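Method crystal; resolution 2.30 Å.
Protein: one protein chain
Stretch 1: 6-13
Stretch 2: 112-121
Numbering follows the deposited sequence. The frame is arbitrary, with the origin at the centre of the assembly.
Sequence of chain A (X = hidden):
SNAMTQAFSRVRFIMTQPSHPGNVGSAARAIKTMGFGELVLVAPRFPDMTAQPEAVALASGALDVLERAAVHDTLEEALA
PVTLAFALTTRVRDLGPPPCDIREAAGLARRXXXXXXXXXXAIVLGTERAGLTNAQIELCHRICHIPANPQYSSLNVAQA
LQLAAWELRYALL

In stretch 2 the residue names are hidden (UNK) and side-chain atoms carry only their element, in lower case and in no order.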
ATOM      1  N   GLN A   6     -19.237   8.347  -8.758  1.00 42.25           N
ATOM      2  CA  GLN A   6     -19.161   9.792  -8.899  1.00 46.64           C
ATOM      3  C   GLN A   6     -18.379  10.412  -7.755  1.00 49.13           C
ATOM      4  O   GLN A   6     -17.566  11.319  -7.962  1.00 53.64           O
ATOM      5  CB  GLN A   6     -20.543  10.420  -9.041  1.00 52.49           C
ATOM      6  CG  GLN A   6     -21.091  10.395 -10.459  1.00 69.89           C
ATOM      7  CD  GLN A   6     -22.596  10.725 -10.530  1.00 90.51           C
ATOM      8  OE1 GLN A   6     -23.162  11.345  -9.619  1.00 92.29           O
ATOM      9  NE2 GLN A   6     -23.244  10.302 -11.621  1.00 97.27           N
ATOM     10  N   ALA A   7     -18.602   9.916  -6.545  1.00 42.48           N
ATOM     11  CA  ALA A   7     -17.816  10.411  -5.414  1.00 35.02           C
ATOM     12  C   ALA A   7     -16.325  10.186  -5.660  1.00 38.03           C
ATOM     13  O   ALA A   7     -15.503  11.076  -5.468  1.00 38.26           O
ATOM     14  CB  ALA A   7     -18.243   9.746  -4.165  1.00 32.59           C
ATOM     15  N   PHE A   8     -15.978   8.981  -6.098  1.00 34.99           N
ATOM     16  CA  PHE A   8     -14.600   8.671  -6.374  1.00 35.42           C
ATOM     17  C   PHE A   8     -14.022   9.504  -7.526  1.00 38.30           C
ATOM     18  O   PHE A   8     -12.810   9.711  -7.585  1.00 33.36           O
ATOM     19  CB  PHE A   8     -14.453   7.185  -6.683  1.00 38.93           C
ATOM     20  CG  PHE A   8     -14.353   6.331  -5.457  1.00 40.32           C
ATOM     21  CD1 PHE A   8     -13.172   5.656  -5.163  1.00 34.62           C
ATOM     22  CD2 PHE A   8     -15.446   6.195  -4.595  1.00 40.19           C
ATOM     23  CE1 PHE A   8     -13.081   4.864  -4.018  1.00 35.63           C
ATOM     24  CE2 PHE A   8     -15.371   5.401  -3.446  1.00 45.01           C
ATOM     25  CZ  PHE A   8     -14.193   4.734  -3.147  1.00 32.69           C
ATOM     26  N   SER A   9     -14.873   9.981  -8.434  1.00 42.95           N
ATOM     27  CA  SER A   9     -14.381  10.775  -9.571  1.00 42.64           C
ATOM     28  C   SER A   9     -13.928  12.154  -9.119  1.00 33.90           C
ATOM     29  O   SER A   9     -13.308  12.890  -9.875  1.00 40.22           O
ATOM     30  CB  SER A   9     -15.457  10.919 -10.629  1.00 45.16           C
ATOM     31  OG  SER A   9     -16.517  11.710 -10.116  1.00 49.18           O
ATOM     32  N   ARG A  10     -14.205  12.479  -7.863  1.00 39.08           N
ATOM     33  CA  ARG A  10     -13.940  13.811  -7.309  1.00 39.07           C
ATOM     34  C   ARG A  10     -12.663  13.880  -6.511  1.00 36.74           C
ATOM     35  O   ARG A  10     -12.377  14.888  -5.829  1.00 29.92           O
ATOM     36  CB  ARG A  10     -15.126  14.255  -6.456  1.00 41.87           C
ATOM     37  CG  ARG A  10     -16.366  14.513  -7.291  1.00 39.83           C
ATOM     38  CD  ARG A  10     -17.550  14.564  -6.371  1.00 46.75           C
ATOM     39  NE  ARG A  10     -17.444  15.652  -5.410  1.00 47.47           N
ATOM     40  CZ  ARG A  10     -18.314  15.842  -4.428  1.00 54.23           C
ATOM     41  NH1 ARG A  10     -18.168  16.863  -3.591  1.00 54.04           N
ATOM     42  NH2 ARG A  10     -19.343  15.007  -4.300  1.00 58.06           N
ATOM     43  N   VAL A  11     -11.885  12.799  -6.613  1.00 28.38           N
ATOM     44  CA  VAL A  11     -10.563  12.756  -6.038  1.00 22.16           C
ATOM     45  C   VAL A  11      -9.496  12.709  -7.124  1.00 26.30           C
ATOM     46  O   VAL A  11      -9.594  11.914  -8.064  1.00 30.14           O
ATOM     47  CB  VAL A  11     -10.401  11.513  -5.066  1.00 34.96           C
ATOM     48  CG1 VAL A  11      -8.970  11.385  -4.622  1.00 26.58           C
ATOM     49  CG2 VAL A  11     -11.352  11.644  -3.827  1.00 35.92           C
ATOM     50  N   ARG A  12      -8.444  13.497  -6.955  1.00 25.56           N
ATOM     51  CA  ARG A  12      -7.348  13.536  -7.940  1.00 27.74           C
ATOM     52  C   ARG A  12      -6.014  13.328  -7.327  1.00 28.62           C
ATOM     53  O   ARG A  12      -5.755  13.864  -6.250  1.00 36.83           O
ATOM     54  CB  ARG A  12      -7.287  14.909  -8.591  1.00 31.36           C
ATOM     55  CG  ARG A  12      -8.286  15.002  -9.641  1.00 49.08           C
ATOM     56  CD  ARG A  12      -9.068  16.202  -9.427  1.00 55.12           C
ATOM     57  NE  ARG A  12      -8.643  17.171 -10.385  1.00 54.34           N
ATOM     58  CZ  ARG A  12      -9.421  17.673 -11.325  1.00 48.82           C
ATOM     59  NH1 ARG A  12     -10.690  17.315 -11.443  1.00 50.41           N
ATOM     60  NH2 ARG A  12      -8.901  18.533 -12.142  1.00 39.59           N
ATOM     61  N   PHE A  13      -5.138  12.613  -8.039  1.00 34.89           N
ATOM     62  CA  PHE A  13      -3.758  12.385  -7.577  1.00 29.21           C
ATOM     63  C   PHE A  13      -2.762  13.055  -8.499  1.00 31.49           C
ATOM     64  O   PHE A  13      -2.676  12.753  -9.686  1.00 31.51           O
ATOM     65  CB  PHE A  13      -3.447  10.884  -7.472  1.00 30.08           C
ATOM     66  CG  PHE A  13      -4.404  10.135  -6.577  1.00 31.01           C
ATOM     67  CD1 PHE A  13      -4.055   9.814  -5.282  1.00 29.94           C
ATOM     68  CD2 PHE A  13      -5.668   9.813  -7.022  1.00 32.30           C
ATOM     69  CE1 PHE A  13      -4.943   9.150  -4.445  1.00 27.89           C
ATOM     70  CE2 PHE A  13      -6.551   9.146  -6.211  1.00 34.86           C
ATOM     71  CZ  PHE A  13      -6.196   8.820  -4.925  1.00 31.80           C
ATOM     72  N   UNK A 112     -15.299  16.798   3.399  1.00 34.89           N
ATOM     73  CA  UNK A 112     -15.329  17.781   2.341  1.00 39.06           C
ATOM     74  C   UNK A 112     -16.199  17.321   1.175  1.00 36.50           C
ATOM     75  O   UNK A 112     -17.038  18.059   0.714  1.00 47.21           O
ATOM     76  c   UNK A 112     -13.886  21.359   0.269  1.00 46.79           C
ATOM     77  c   UNK A 112     -13.913  18.104   1.879  1.00 36.95           C
ATOM     78  c   UNK A 112     -13.843  19.254   0.920  1.00 42.08           C
ATOM     79  c   UNK A 112     -13.632  19.291  -0.422  1.00 35.26           C
ATOM     80  n   UNK A 112     -13.987  20.567   1.323  1.00 41.24           N
ATOM     81  n   UNK A 112     -13.686  20.611  -0.801  1.00 43.10           N
ATOM     82  N   UNK A 113     -16.024  16.098   0.706  1.00 29.50           N
ATOM     83  CA  UNK A 113     -16.839  15.650  -0.414  1.00 37.59           C
ATOM     84  C   UNK A 113     -18.316  15.521  -0.079  1.00 48.45           C
ATOM     85  O   UNK A 113     -19.183  15.628  -0.964  1.00 45.61           O
ATOM     86  c   UNK A 113     -14.455  13.198  -2.183  1.00 39.71           C
ATOM     87  c   UNK A 113     -14.882  14.485  -1.527  1.00 41.37           C
ATOM     88  c   UNK A 113     -16.309  14.346  -0.987  1.00 38.24           C
ATOM     89  c   UNK A 113     -14.786  15.655  -2.511  1.00 32.26           C
ATOM     90  N   UNK A 114     -18.602  15.291   1.198  1.00 46.19           N
ATOM     91  CA  UNK A 114     -19.971  15.153   1.633  1.00 46.84           C
ATOM     92  C   UNK A 114     -20.578  16.515   1.885  1.00 46.80           C
ATOM     93  O   UNK A 114     -21.772  16.687   1.692  1.00 55.99           O
ATOM     94  c   UNK A 114     -20.065  14.306   2.905  1.00 56.37           C
ATOM     95  c   UNK A 114     -20.071  12.811   2.622  1.00 62.35           C
ATOM     96  o   UNK A 114     -19.967  12.041   3.592  1.00 61.22           O
ATOM     97  o   UNK A 114     -20.175  12.404   1.443  1.00 70.83           O
ATOM     98  N   UNK A 115     -19.766  17.474   2.328  1.00 46.68           N
ATOM     99  CA  UNK A 115     -20.277  18.797   2.704  1.00 50.88           C
ATOM    100  C   UNK A 115     -20.376  19.808   1.544  1.00 49.66           C
ATOM    101  O   UNK A 115     -21.004  20.835   1.701  1.00 57.29           O
ATOM    102  o   UNK A 115     -18.892  18.937   6.127  1.00 79.72           O
ATOM    103  c   UNK A 115     -19.656  18.675   5.167  1.00 75.53           C
ATOM    104  c   UNK A 115     -19.455  19.403   3.848  1.00 59.65           C
ATOM    105  o   UNK A 115     -20.578  17.840   5.249  1.00 80.78           O
ATOM    106  N   UNK A 116     -19.747  19.528   0.407  1.00 45.29           N
ATOM    107  CA  UNK A 116     -19.809  20.417  -0.755  1.00 59.21           C
ATOM    108  C   UNK A 116     -20.426  19.691  -1.943  1.00 68.76           C
ATOM    109  O   UNK A 116     -20.232  18.492  -2.134  1.00 61.17           O
ATOM    110  c   UNK A 116     -18.416  20.941  -1.217  1.00 49.75           C
ATOM    111  o   UNK A 116     -17.597  19.831  -1.583  1.00 54.13           O
ATOM    112  c   UNK A 116     -17.710  21.730  -0.137  1.00 47.02           C
ATOM    113  N   UNK A 117     -21.166  20.433  -2.751  1.00 80.59           N
ATOM    114  CA  UNK A 117     -21.774  19.876  -3.947  1.00 80.90           C
ATOM    115  C   UNK A 117     -20.705  19.379  -4.908  1.00 66.73           C
ATOM    116  O   UNK A 117     -20.707  18.229  -5.349  1.00 64.62           O
ATOM    117  c   UNK A 117     -23.655  20.356  -5.565  1.00103.01           C
ATOM    118  c   UNK A 117     -22.633  20.942  -4.629  1.00 93.95           C
ATOM    119  o   UNK A 117     -24.587  18.170  -5.713  1.00107.41           O
ATOM    120  o   UNK A 117     -24.614  19.147  -3.738  1.00103.68           O
ATOM    121  c   UNK A 117     -24.337  19.138  -4.961  1.00105.70           C
ATOM    122  N   UNK A 118     -19.761  20.257  -5.212  1.00 63.47           N
ATOM    123  CA  UNK A 118     -18.767  19.955  -6.231  1.00 63.06           C
ATOM    124  C   UNK A 118     -17.332  20.212  -5.758  1.00 61.54           C
ATOM    125  O   UNK A 118     -16.482  20.632  -6.538  1.00 60.29           O
ATOM    126  c   UNK A 118     -19.082  20.734  -7.519  1.00 55.47           C
ATOM    127  N   UNK A 119     -17.073  19.954  -4.478  1.00 55.09           N
ATOM    128  CA  UNK A 119     -15.721  19.971  -3.955  1.00 45.14           C
ATOM    129  C   UNK A 119     -14.846  18.951  -4.672  1.00 40.53           C
ATOM    130  O   UNK A 119     -15.319  17.967  -5.215  1.00 35.74           O
ATOM    131  N   UNK A 120     -13.556  19.222  -4.712  1.00 36.36           N
ATOM    132  CA  UNK A 120     -12.637  18.350  -5.380  1.00 27.62           C
ATOM    133  C   UNK A 120     -11.464  18.210  -4.471  1.00 26.52           C
ATOM    134  O   UNK A 120     -10.959  19.194  -3.920  1.00 34.37           O
ATOM    135  c   UNK A 120     -11.067  18.007  -7.289  1.00 35.98           C
ATOM    136  c   UNK A 120     -13.272  19.081  -7.636  1.00 30.30           C
ATOM    137  c   UNK A 120     -12.128  18.938  -6.699  1.00 36.06           C
ATOM    138  N   UNK A 121     -11.021  16.974  -4.307  1.00 31.08           N
ATOM    139  CA  UNK A 121      -9.936  16.718  -3.389  1.00 34.11           C
ATOM    140  C   UNK A 121      -8.746  16.271  -4.179  1.00 27.94           C
ATOM    141  O   UNK A 121      -8.863  15.465  -5.105  1.00 28.87           O
ATOM    142  c   UNK A 121     -10.310  15.629  -2.318  1.00 37.02           C
ATOM    143  c   UNK A 121     -11.319  16.182  -1.366  1.00 31.09           C
ATOM    144  c   UNK A 121      -9.073  15.179  -1.553  1.00 33.12           C
TER

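Position 112 has one carbon leading to a five-membered ring of three carbons and two nitrogens. The ring touches nothing on stretch 1. This is His112.

Position 113 has four side-chain carbons, forked at the second. Its CA-to-CB bond points toward stretch 1, and one fork tip lies 3.8 Å from Val11 CG2. The fork at the carbon next to CB identifies Leu113. That tip is CD1, which also lies 4.0 Å from Ala7 O.

Position 114 has two carbons, the second carrying two oxygens. It makes no contact with stretch 1. It is Asp114.

Position 115 has the same carboxylate pattern. Its CA-to-CB bond points away, also without contact. It is Asp115.

Position 116 is the first residue to leave the helix. Its CB carries one oxygen and one carbon, and the oxygen is 3.6 Å from Arg10 NH1. This is Thr116. Its OG1 donates to His112 O (3.0 Å), tying the residue back to the last helical turn.

Position 117 has three carbons in a row, the third carrying two oxygens. Its CA-to-CB bond points away, and the residue is poorly ordered. It is Glu117. Its backbone O lies over one face of the Arg10 guanidinium.

Position 118 has a single side-chain carbon, pointing away. It is Ala118.

Position 119 has no side-chain atom. A CB built here would fall 2.1 Å from Thr116 OG1, a clash. It is Gly119.

Position 120 has three carbons, branched at the first. One branch carbon lies 3.4 Å from Arg12 CD. It is Val120, and the touching atom is CG1.

Position 121 has the same three-carbon branch. Its CB is 4.4 Å from Val11 CG2. It is Val121.

Val11 and Val121 form a parallel bridge. Val121 N donates to Arg10 O (2.9 Å) and Arg12 N donates to Val121 O (2.7 Å), so both N and O of Val121 are used. The side chains of Val11 and Val121 share one face of the sheet, where Leu113 CD1 packs against Val11 CG2.

The Arg10 side chain reaches the carbonyls of the loop after the helix. Arg10 NE donates to Gly119 O (3.1 Å), and Arg10 NH1 donates to Thr116 O (3.0 Å). Both acceptors lie at the guanidinium edge, where the N-H bonds point. A weak bond joins Arg10 NH1 to Leu113 O (3.1 Å). Leu113 CB covers the guanidinium face opposite Glu117 O. One arginine thus links helix end, loop and the approach to the strand.

Stretch 2 112-121: HLDDTEAGVV
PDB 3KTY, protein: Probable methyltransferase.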